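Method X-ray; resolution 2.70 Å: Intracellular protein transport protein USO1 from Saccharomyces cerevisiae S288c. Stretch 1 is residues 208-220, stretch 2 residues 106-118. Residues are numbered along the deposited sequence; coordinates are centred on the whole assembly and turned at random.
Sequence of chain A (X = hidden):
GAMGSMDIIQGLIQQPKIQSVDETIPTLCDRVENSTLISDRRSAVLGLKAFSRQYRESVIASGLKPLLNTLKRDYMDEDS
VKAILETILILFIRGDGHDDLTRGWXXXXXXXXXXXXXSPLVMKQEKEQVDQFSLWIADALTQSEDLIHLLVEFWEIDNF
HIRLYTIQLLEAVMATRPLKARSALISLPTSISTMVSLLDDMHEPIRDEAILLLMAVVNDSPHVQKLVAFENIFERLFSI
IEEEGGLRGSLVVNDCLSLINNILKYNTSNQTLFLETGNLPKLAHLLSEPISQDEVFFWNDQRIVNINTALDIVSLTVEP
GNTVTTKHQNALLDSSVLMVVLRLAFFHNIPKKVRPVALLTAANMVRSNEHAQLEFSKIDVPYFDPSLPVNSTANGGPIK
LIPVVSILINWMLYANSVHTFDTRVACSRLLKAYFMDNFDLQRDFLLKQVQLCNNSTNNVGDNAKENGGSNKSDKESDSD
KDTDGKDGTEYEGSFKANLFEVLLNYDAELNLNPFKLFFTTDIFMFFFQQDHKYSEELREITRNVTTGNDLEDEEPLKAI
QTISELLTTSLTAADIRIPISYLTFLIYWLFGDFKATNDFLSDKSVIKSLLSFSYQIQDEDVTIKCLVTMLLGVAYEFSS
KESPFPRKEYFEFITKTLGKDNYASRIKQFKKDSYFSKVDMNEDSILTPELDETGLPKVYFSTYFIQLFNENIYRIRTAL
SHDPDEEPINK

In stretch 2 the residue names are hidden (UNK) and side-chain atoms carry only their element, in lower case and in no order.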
ATOM      1  N   ASP A 208     -15.559 -16.812 -16.722  1.00 56.43           N
ATOM      2  CA  ASP A 208     -14.508 -16.835 -15.668  1.00 54.30           C
ATOM      3  C   ASP A 208     -13.129 -16.852 -16.334  1.00 54.19           C
ATOM      4  O   ASP A 208     -12.286 -15.926 -16.043  1.00 50.50           O
ATOM      5  CB  ASP A 208     -14.732 -18.023 -14.734  1.00 54.18           C
ATOM      6  CG  ASP A 208     -16.013 -17.961 -13.899  1.00 54.29           C
ATOM      7  OD1 ASP A 208     -16.770 -16.980 -13.977  1.00 49.43           O
ATOM      8  OD2 ASP A 208     -16.223 -18.924 -13.142  1.00 63.85           O
ATOM      9  N   GLU A 209     -12.916 -17.805 -17.264  1.00 51.10           N
ATOM     10  CA  GLU A 209     -11.606 -17.891 -17.971  1.00 52.67           C
ATOM     11  C   GLU A 209     -11.288 -16.595 -18.724  1.00 53.55           C
ATOM     12  O   GLU A 209     -10.106 -16.198 -18.748  1.00 60.44           O
ATOM     13  CB  GLU A 209     -11.537 -19.039 -18.955  1.00 57.16           C
ATOM     14  CG  GLU A 209     -10.144 -19.615 -19.015  1.00 59.48           C
ATOM     15  CD  GLU A 209      -9.693 -20.154 -17.666  1.00 58.76           C
ATOM     16  OE1 GLU A 209      -8.465 -20.203 -17.410  1.00 67.27           O
ATOM     17  OE2 GLU A 209     -10.589 -20.545 -16.890  1.00 63.82           O
ATOM     18  N   ALA A 210     -12.290 -15.924 -19.275  1.00 50.62           N
ATOM     19  CA  ALA A 210     -12.105 -14.733 -20.120  1.00 49.21           C
ATOM     20  C   ALA A 210     -11.626 -13.545 -19.273  1.00 51.26           C
ATOM     21  O   ALA A 210     -11.011 -12.654 -19.852  1.00 48.64           O
ATOM     22  CB  ALA A 210     -13.396 -14.411 -20.859  1.00 52.01           C
ATOM     23  N   ILE A 211     -12.000 -13.464 -17.984  1.00 55.85           N
ATOM     24  CA  ILE A 211     -11.500 -12.411 -17.036  1.00 48.70           C
ATOM     25  C   ILE A 211      -9.989 -12.537 -16.880  1.00 45.59           C
ATOM     26  O   ILE A 211      -9.312 -11.512 -16.975  1.00 47.13           O
ATOM     27  CB  ILE A 211     -12.211 -12.518 -15.670  1.00 53.17           C
ATOM     28  CG1 ILE A 211     -13.728 -12.442 -15.841  1.00 51.10           C
ATOM     29  CG2 ILE A 211     -11.713 -11.392 -14.743  1.00 55.96           C
ATOM     30  CD1 ILE A 211     -14.493 -12.749 -14.605  1.00 54.06           C
ATOM     31  N   LEU A 212      -9.474 -13.770 -16.733  1.00 49.33           N
ATOM     32  CA  LEU A 212      -8.040 -14.116 -16.632  1.00 51.65           C
ATOM     33  C   LEU A 212      -7.319 -13.700 -17.917  1.00 59.23           C
ATOM     34  O   LEU A 212      -6.240 -13.110 -17.770  1.00 59.32           O
ATOM     35  CB  LEU A 212      -7.893 -15.606 -16.336  1.00 54.05           C
ATOM     36  CG  LEU A 212      -8.426 -16.013 -14.966  1.00 55.09           C
ATOM     37  CD1 LEU A 212      -8.242 -17.480 -14.691  1.00 49.98           C
ATOM     38  CD2 LEU A 212      -7.732 -15.195 -13.880  1.00 61.99           C
ATOM     39  N   LEU A 213      -7.869 -13.975 -19.107  1.00 62.37           N
ATOM     40  CA  LEU A 213      -7.148 -13.711 -20.383  1.00 57.62           C
ATOM     41  C   LEU A 213      -7.165 -12.187 -20.535  1.00 56.94           C
ATOM     42  O   LEU A 213      -6.125 -11.551 -20.899  1.00 50.80           O
ATOM     43  CB  LEU A 213      -7.812 -14.464 -21.543  1.00 55.91           C
ATOM     44  CG  LEU A 213      -7.292 -14.134 -22.945  1.00 58.46           C
ATOM     45  CD1 LEU A 213      -5.826 -14.472 -23.075  1.00 57.65           C
ATOM     46  CD2 LEU A 213      -8.075 -14.848 -24.058  1.00 59.13           C
ATOM     47  N   LEU A 214      -8.295 -11.579 -20.188  1.00 52.09           N
ATOM     48  CA  LEU A 214      -8.355 -10.106 -20.266  1.00 55.78           C
ATOM     49  C   LEU A 214      -7.297  -9.507 -19.328  1.00 61.57           C
ATOM     50  O   LEU A 214      -6.631  -8.547 -19.728  1.00 60.29           O
ATOM     51  CB  LEU A 214      -9.780  -9.690 -19.929  1.00 57.66           C
ATOM     52  CG  LEU A 214     -10.739  -9.822 -21.103  1.00 61.35           C
ATOM     53  CD1 LEU A 214     -12.180  -9.801 -20.630  1.00 65.84           C
ATOM     54  CD2 LEU A 214     -10.493  -8.697 -22.107  1.00 64.14           C
ATOM     55  N   MET A 215      -7.131 -10.057 -18.114  1.00 62.13           N
ATOM     56  CA  MET A 215      -6.088  -9.560 -17.191  1.00 61.71           C
ATOM     57  C   MET A 215      -4.728  -9.597 -17.894  1.00 58.80           C
ATOM     58  O   MET A 215      -3.996  -8.595 -17.782  1.00 60.77           O
ATOM     59  CB  MET A 215      -5.989 -10.412 -15.926  1.00 70.64           C
ATOM     60  CG  MET A 215      -7.016 -10.084 -14.861  1.00 73.68           C
ATOM     61  SD  MET A 215      -6.993 -11.355 -13.571  1.00 74.06           S
ATOM     62  CE  MET A 215      -5.258 -11.176 -13.160  1.00 76.57           C
ATOM     63  N   ALA A 216      -4.379 -10.712 -18.519  1.00 55.14           N
ATOM     64  CA  ALA A 216      -3.095 -10.978 -19.208  1.00 56.65           C
ATOM     65  C   ALA A 216      -2.879  -9.991 -20.326  1.00 58.61           C
ATOM     66  O   ALA A 216      -1.782  -9.523 -20.486  1.00 76.15           O
ATOM     67  CB  ALA A 216      -3.084 -12.358 -19.797  1.00 59.31           C
ATOM     68  N   VAL A 217      -3.909  -9.698 -21.082  1.00 62.82           N
ATOM     69  CA  VAL A 217      -3.760  -8.946 -22.345  1.00 67.24           C
ATOM     70  C   VAL A 217      -3.638  -7.435 -22.028  1.00 68.32           C
ATOM     71  O   VAL A 217      -2.737  -6.770 -22.645  1.00 64.04           O
ATOM     72  CB  VAL A 217      -4.904  -9.305 -23.310  1.00 62.96           C
ATOM     73  CG1 VAL A 217      -5.086  -8.256 -24.366  1.00 67.90           C
ATOM     74  CG2 VAL A 217      -4.640 -10.650 -23.955  1.00 68.27           C
ATOM     75  N   VAL A 218      -4.471  -6.899 -21.123  1.00 61.92           N
ATOM     76  CA  VAL A 218      -4.457  -5.442 -20.770  1.00 66.58           C
ATOM     77  C   VAL A 218      -3.235  -5.100 -19.901  1.00 67.78           C
ATOM     78  O   VAL A 218      -2.879  -3.947 -19.880  1.00 67.04           O
ATOM     79  CB  VAL A 218      -5.723  -4.952 -20.037  1.00 71.96           C
ATOM     80  CG1 VAL A 218      -7.012  -5.447 -20.654  1.00 70.79           C
ATOM     81  CG2 VAL A 218      -5.698  -5.312 -18.567  1.00 77.16           C
ATOM     82  N   ASN A 219      -2.635  -6.063 -19.187  1.00 73.85           N
ATOM     83  CA  ASN A 219      -1.460  -5.843 -18.299  1.00 79.92           C
ATOM     84  C   ASN A 219      -0.309  -5.192 -19.080  1.00 85.26           C
ATOM     85  O   ASN A 219       0.070  -5.753 -20.128  1.00105.27           O
ATOM     86  CB  ASN A 219      -0.982  -7.163 -17.679  1.00 87.54           C
ATOM     87  CG  ASN A 219       0.041  -6.947 -16.589  1.00 80.72           C
ATOM     88  OD1 ASN A 219      -0.317  -6.453 -15.517  1.00 82.59           O
ATOM     89  ND2 ASN A 219       1.299  -7.239 -16.895  1.00 75.67           N
ATOM     90  N   ASP A 220       0.234  -4.077 -18.570  1.00 85.04           N
ATOM     91  CA  ASP A 220       1.374  -3.307 -19.148  1.00 96.19           C
ATOM     92  C   ASP A 220       1.111  -2.932 -20.623  1.00 89.01           C
ATOM     93  O   ASP A 220       2.076  -2.914 -21.405  1.00 90.08           O
ATOM     94  CB  ASP A 220       2.691  -4.087 -18.979  1.00106.71           C
ATOM     95  CG  ASP A 220       3.194  -4.184 -17.542  1.00117.67           C
ATOM     96  OD1 ASP A 220       3.044  -3.189 -16.794  1.00121.55           O
ATOM     97  OD2 ASP A 220       3.736  -5.256 -17.173  1.00124.99           O
ATOM     98  N   UNK A 106      -2.328 -22.916 -15.942  1.00 55.76           N
ATOM     99  CA  UNK A 106      -2.554 -21.817 -16.929  1.00 54.04           C
ATOM    100  C   UNK A 106      -3.276 -20.679 -16.228  1.00 55.93           C
ATOM    101  O   UNK A 106      -2.795 -19.508 -16.348  1.00 53.72           O
ATOM    102  c   UNK A 106      -2.458 -23.219 -19.021  1.00 57.97           C
ATOM    103  c   UNK A 106      -3.251 -23.919 -20.119  1.00 57.95           C
ATOM    104  c   UNK A 106      -3.307 -22.283 -18.167  1.00 53.28           C
ATOM    105  c   UNK A 106      -3.791 -21.102 -18.985  1.00 54.45           C
ATOM    106  N   UNK A 107      -4.345 -21.002 -15.492  1.00 59.40           N
ATOM    107  CA  UNK A 107      -5.136 -19.981 -14.740  1.00 59.44           C
ATOM    108  C   UNK A 107      -4.232 -19.266 -13.752  1.00 59.46           C
ATOM    109  O   UNK A 107      -4.130 -18.009 -13.862  1.00 58.32           O
ATOM    110  c   UNK A 107      -6.308 -20.576 -14.086  1.00 60.02           C
ATOM    111  o   UNK A 107      -7.208 -21.001 -15.102  1.00 64.83           O
ATOM    112  N   UNK A 108      -3.516 -20.035 -12.922  1.00 62.54           N
ATOM    113  CA  UNK A 108      -2.588 -19.500 -11.881  1.00 63.38           C
ATOM    114  C   UNK A 108      -1.585 -18.540 -12.524  1.00 58.38           C
ATOM    115  O   UNK A 108      -1.365 -17.428 -11.958  1.00 62.32           O
ATOM    116  c   UNK A 108       0.139 -21.316  -9.856  1.00 94.52           C
ATOM    117  o   UNK A 108      -0.120 -22.081  -8.910  1.00 97.97           O
ATOM    118  c   UNK A 108      -0.766 -20.152 -10.209  1.00 83.31           C
ATOM    119  c   UNK A 108      -1.857 -20.635 -11.162  1.00 77.44           C
ATOM    120  n   UNK A 108       1.167 -21.512 -10.680  1.00 84.97           N
ATOM    121  N   UNK A 109      -1.027 -18.867 -13.687  1.00 55.49           N
ATOM    122  CA  UNK A 109      -0.094 -17.911 -14.378  1.00 56.53           C
ATOM    123  C   UNK A 109      -0.853 -16.627 -14.741  1.00 61.41           C
ATOM    124  O   UNK A 109      -0.279 -15.535 -14.549  1.00 68.97           O
ATOM    125  n   UNK A 109       3.211 -18.516 -14.380  1.00 61.96           N
ATOM    126  c   UNK A 109       1.351 -19.706 -15.411  1.00 60.29           C
ATOM    127  c   UNK A 109       0.514 -18.476 -15.651  1.00 53.30           C
ATOM    128  o   UNK A 109       2.101 -20.124 -13.212  1.00 67.48           O
ATOM    129  c   UNK A 109       2.278 -19.478 -14.247  1.00 62.30           C
ATOM    130  N   UNK A 110      -2.091 -16.702 -15.245  1.00 57.48           N
ATOM    131  CA  UNK A 110      -2.821 -15.460 -15.618  1.00 57.74           C
ATOM    132  C   UNK A 110      -3.102 -14.640 -14.367  1.00 53.74           C
ATOM    133  O   UNK A 110      -2.964 -13.445 -14.465  1.00 54.28           O
ATOM    134  o   UNK A 110      -3.745 -16.404 -17.623  1.00 55.31           O
ATOM    135  c   UNK A 110      -4.070 -15.726 -16.407  1.00 59.79           C
ATOM    136  N   UNK A 111      -3.327 -15.285 -13.206  1.00 54.37           N
ATOM    137  CA  UNK A 111      -3.453 -14.532 -11.925  1.00 52.67           C
ATOM    138  C   UNK A 111      -2.093 -13.976 -11.458  1.00 58.59           C
ATOM    139  O   UNK A 111      -1.994 -12.734 -11.335  1.00 57.42           O
ATOM    140  c   UNK A 111      -6.081 -16.716 -10.094  1.00 53.24           C
ATOM    141  n   UNK A 111      -9.496 -17.587 -10.992  1.00 57.73           N
ATOM    142  c   UNK A 111      -5.452 -15.870 -11.169  1.00 55.72           C
ATOM    143  c   UNK A 111      -8.215 -17.723 -10.725  1.00 55.23           C
ATOM    144  c   UNK A 111      -4.058 -15.383 -10.828  1.00 52.00           C
ATOM    145  n   UNK A 111      -7.654 -18.916 -10.768  1.00 56.11           N
ATOM    146  n   UNK A 111      -7.501 -16.678 -10.381  1.00 57.68           N
ATOM    147  N   UNK A 112      -1.107 -14.833 -11.142  1.00 61.55           N
ATOM    148  CA  UNK A 112       0.113 -14.379 -10.399  1.00 61.62           C
ATOM    149  C   UNK A 112       0.867 -13.345 -11.240  1.00 64.34           C
ATOM    150  O   UNK A 112       1.267 -12.311 -10.675  1.00 82.69           O
ATOM    151  c   UNK A 112       1.013 -15.559 -10.048  1.00 61.45           C
ATOM    152  c   UNK A 112       1.410 -17.623  -8.684  1.00 71.97           C
ATOM    153  c   UNK A 112       0.406 -16.553  -9.081  1.00 68.36           C
ATOM    154  c   UNK A 112      -0.140 -15.855  -7.844  1.00 73.55           C
ATOM    155  N   UNK A 113       0.983 -13.574 -12.543  1.00 62.74           N
ATOM    156  CA  UNK A 113       1.738 -12.685 -13.478  1.00 67.53           C
ATOM    157  C   UNK A 113       1.065 -11.311 -13.588  1.00 64.18           C
ATOM    158  O   UNK A 113       1.735 -10.365 -14.069  1.00 76.54           O
ATOM    159  o   UNK A 113       2.985 -14.210 -17.320  1.00 83.99           O
ATOM    160  c   UNK A 113       3.086 -14.971 -16.350  1.00 71.18           C
ATOM    161  c   UNK A 113       1.888 -13.289 -14.890  1.00 65.40           C
ATOM    162  c   UNK A 113       2.758 -14.544 -14.942  1.00 67.51           C
ATOM    163  n   UNK A 113       3.477 -16.225 -16.481  1.00 73.12           N
ATOM    164  N   UNK A 114      -0.219 -11.179 -13.278  1.00 70.55           N
ATOM    165  CA  UNK A 114      -0.946  -9.937 -13.675  1.00 73.88           C
ATOM    166  C   UNK A 114      -1.772  -9.348 -12.530  1.00 70.91           C
ATOM    167  O   UNK A 114      -2.337  -8.292 -12.759  1.00 74.66           O
ATOM    168  c   UNK A 114      -1.822 -10.164 -14.910  1.00 74.02           C
ATOM    169  c   UNK A 114      -1.096 -10.876 -16.046  1.00 71.37           C
ATOM    170  n   UNK A 114      -1.339 -12.164 -16.212  1.00 65.40           N
ATOM    171  o   UNK A 114      -0.319 -10.271 -16.788  1.00 79.48           O
ATOM    172  N   UNK A 115      -1.802  -9.964 -11.345  1.00 76.23           N
ATOM    173  CA  UNK A 115      -2.660  -9.500 -10.237  1.00 85.39           C
ATOM    174  C   UNK A 115      -2.016  -9.746  -8.891  1.00 91.14           C
ATOM    175  O   UNK A 115      -0.877 -10.258  -8.878  1.00 91.52           O
ATOM    176  N   UNK A 116      -2.719  -9.371  -7.815  1.00 98.06           N
ATOM    177  CA  UNK A 116      -2.316  -9.560  -6.392  1.00 97.34           C
ATOM    178  C   UNK A 116      -3.364 -10.480  -5.785  1.00 84.94           C
ATOM    179  O   UNK A 116      -4.559 -10.114  -5.775  1.00 70.89           O
ATOM    180  c   UNK A 116      -2.214  -8.233  -5.617  1.00106.60           C
ATOM    181  c   UNK A 116      -1.755  -6.509  -7.458  1.00128.79           C
ATOM    182  c   UNK A 116      -1.250  -7.192  -6.192  1.00115.54           C
ATOM    183  c   UNK A 116      -0.673  -5.883  -8.320  1.00134.41           C
ATOM    184  n   UNK A 116      -1.213  -5.459  -9.637  1.00134.88           N
ATOM    185  N   UNK A 117      -2.943 -11.675  -5.388  1.00 88.92           N
ATOM    186  CA  UNK A 117      -3.877 -12.758  -5.000  1.00 88.51           C
ATOM    187  C   UNK A 117      -3.621 -13.107  -3.535  1.00 91.30           C
ATOM    188  O   UNK A 117      -2.625 -12.635  -2.971  1.00 96.81           O
ATOM    189  c   UNK A 117      -5.394 -12.360  -9.182  1.00 76.22           C
ATOM    190  c   UNK A 117      -6.634 -12.969  -9.181  1.00 79.33           C
ATOM    191  o   UNK A 117      -7.450 -12.624 -10.211  1.00 86.83           O
ATOM    192  c   UNK A 117      -4.780 -13.577  -7.192  1.00 80.20           C
ATOM    193  c   UNK A 117      -4.475 -12.662  -8.191  1.00 71.62           C
ATOM    194  c   UNK A 117      -6.973 -13.875  -8.181  1.00 79.99           C
ATOM    195  c   UNK A 117      -3.805 -13.850  -6.074  1.00 86.01           C
ATOM    196  c   UNK A 117      -6.048 -14.160  -7.187  1.00 79.53           C
ATOM    197  N   UNK A 118      -4.545 -13.845  -2.852  1.00 89.22           N
ATOM    198  CA  UNK A 118      -4.362 -14.211  -1.448  1.00 91.40           C
ATOM    199  C   UNK A 118      -3.104 -15.072  -1.296  1.00102.19           C
ATOM    200  O   UNK A 118      -3.241 -16.300  -1.475  1.00 80.78           O
ATOM    201  c   UNK A 118      -5.761 -14.465  -3.412  1.00 87.67           C
ATOM    202  c   UNK A 118      -6.567 -14.884  -2.188  1.00 91.18           C
ATOM    203  c   UNK A 118      -5.577 -15.074  -1.063  1.00 90.93           C
TER

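Position 106 carries four carbons, forked at the first with one arm two carbons long; its side chain makes no contact with stretch 1, and it is Ile106. At 107 one carbon bears one oxygen, a hydroxyl beside the carboxylate of Glu209: this is Ser107. Its OG donates to Glu209 OE1 at 2.7 Å, the one hydrogen bond between the stretches, and Leu212 CD1 packs 3.7 Å from the same Ser107 OG.

Position 108 has three carbons, the third holding an oxygen and a nitrogen, and points away: Gln108. Position 109 repeats that pattern, out of reach of stretch 1: Gln109. The two amides meet each other, Gln108 NE2 donating to Gln109 OE1 at 3.0 Å.

Position 110, again one carbon and one oxygen, points toward stretch 1 where the backbones come nearest; it is Ser110. Ser110 CA lies 5.5 Å from Leu212 CA and Ser110 CB 3.7 Å from Leu212 O. So small a side chain suits this spacing, and its OG is hydrogen-bonded elsewhere in the structure.

At 111 three carbons lead to a nitrogen and then a carbon with two more nitrogens, a guanidinium: Arg111. Arg111 CG touches Leu212 CD2 at 3.6 Å, and that methyl also lies over one guanidinium face. Position 112, four carbons forked at the second, points away and is exposed: Leu112. Position 113 shows three carbons ending in an oxygen and a nitrogen; its CA-to-CB bond points sideways and its side chain makes no close approach to stretch 1: Gln113. Its nearest atom pair is Gln113 O and Asn219 ND2 at 4.2 Å.

Position 114 has two carbons, the second with an oxygen and a nitrogen, aimed at stretch 1: Asn114. Asn114 ND2 donates to Ser110 O at 2.7 Å, almost straight, which holds the amide against Ala216, whose CA is 3.7 Å from Asn114 ND2. On its other arm, Asn114 OD1 sits 3.3 Å from Asn219 CB.

Position 115 has no side-chain atoms: Gly115. An ideal CB would clash with the ring at 117 and sit tight against Met215 CE. Position 116, four carbons in a row ending in nitrogen, is Lys116, exposed. Position 117 is one carbon and a six-carbon ring bearing oxygen: Tyr117, with Tyr117 OH 3.6 Å from Met215 SD and the Met215 methyl at the ring edge. Position 118, three carbons closing onto the backbone nitrogen, is Pro118, out of reach.

The contact joins helices crossing at 45°, their axes 8.8 Å apart at closest. The rule is a small residue, Ser110, where the CA atoms are nearest, with Leu212 and Met215 packed around it and Tyr117 beside Met215. A single polar pair, Ser107 OG to Glu209 OE1, joins the helices. Asn114, held by the Ser110 carbonyl, lies against Met215 and Ala216 in the helix's last turns and reaches Asn219, just beyond it.

Stretch 2 (106-118) ISQQSRLQNGKYP
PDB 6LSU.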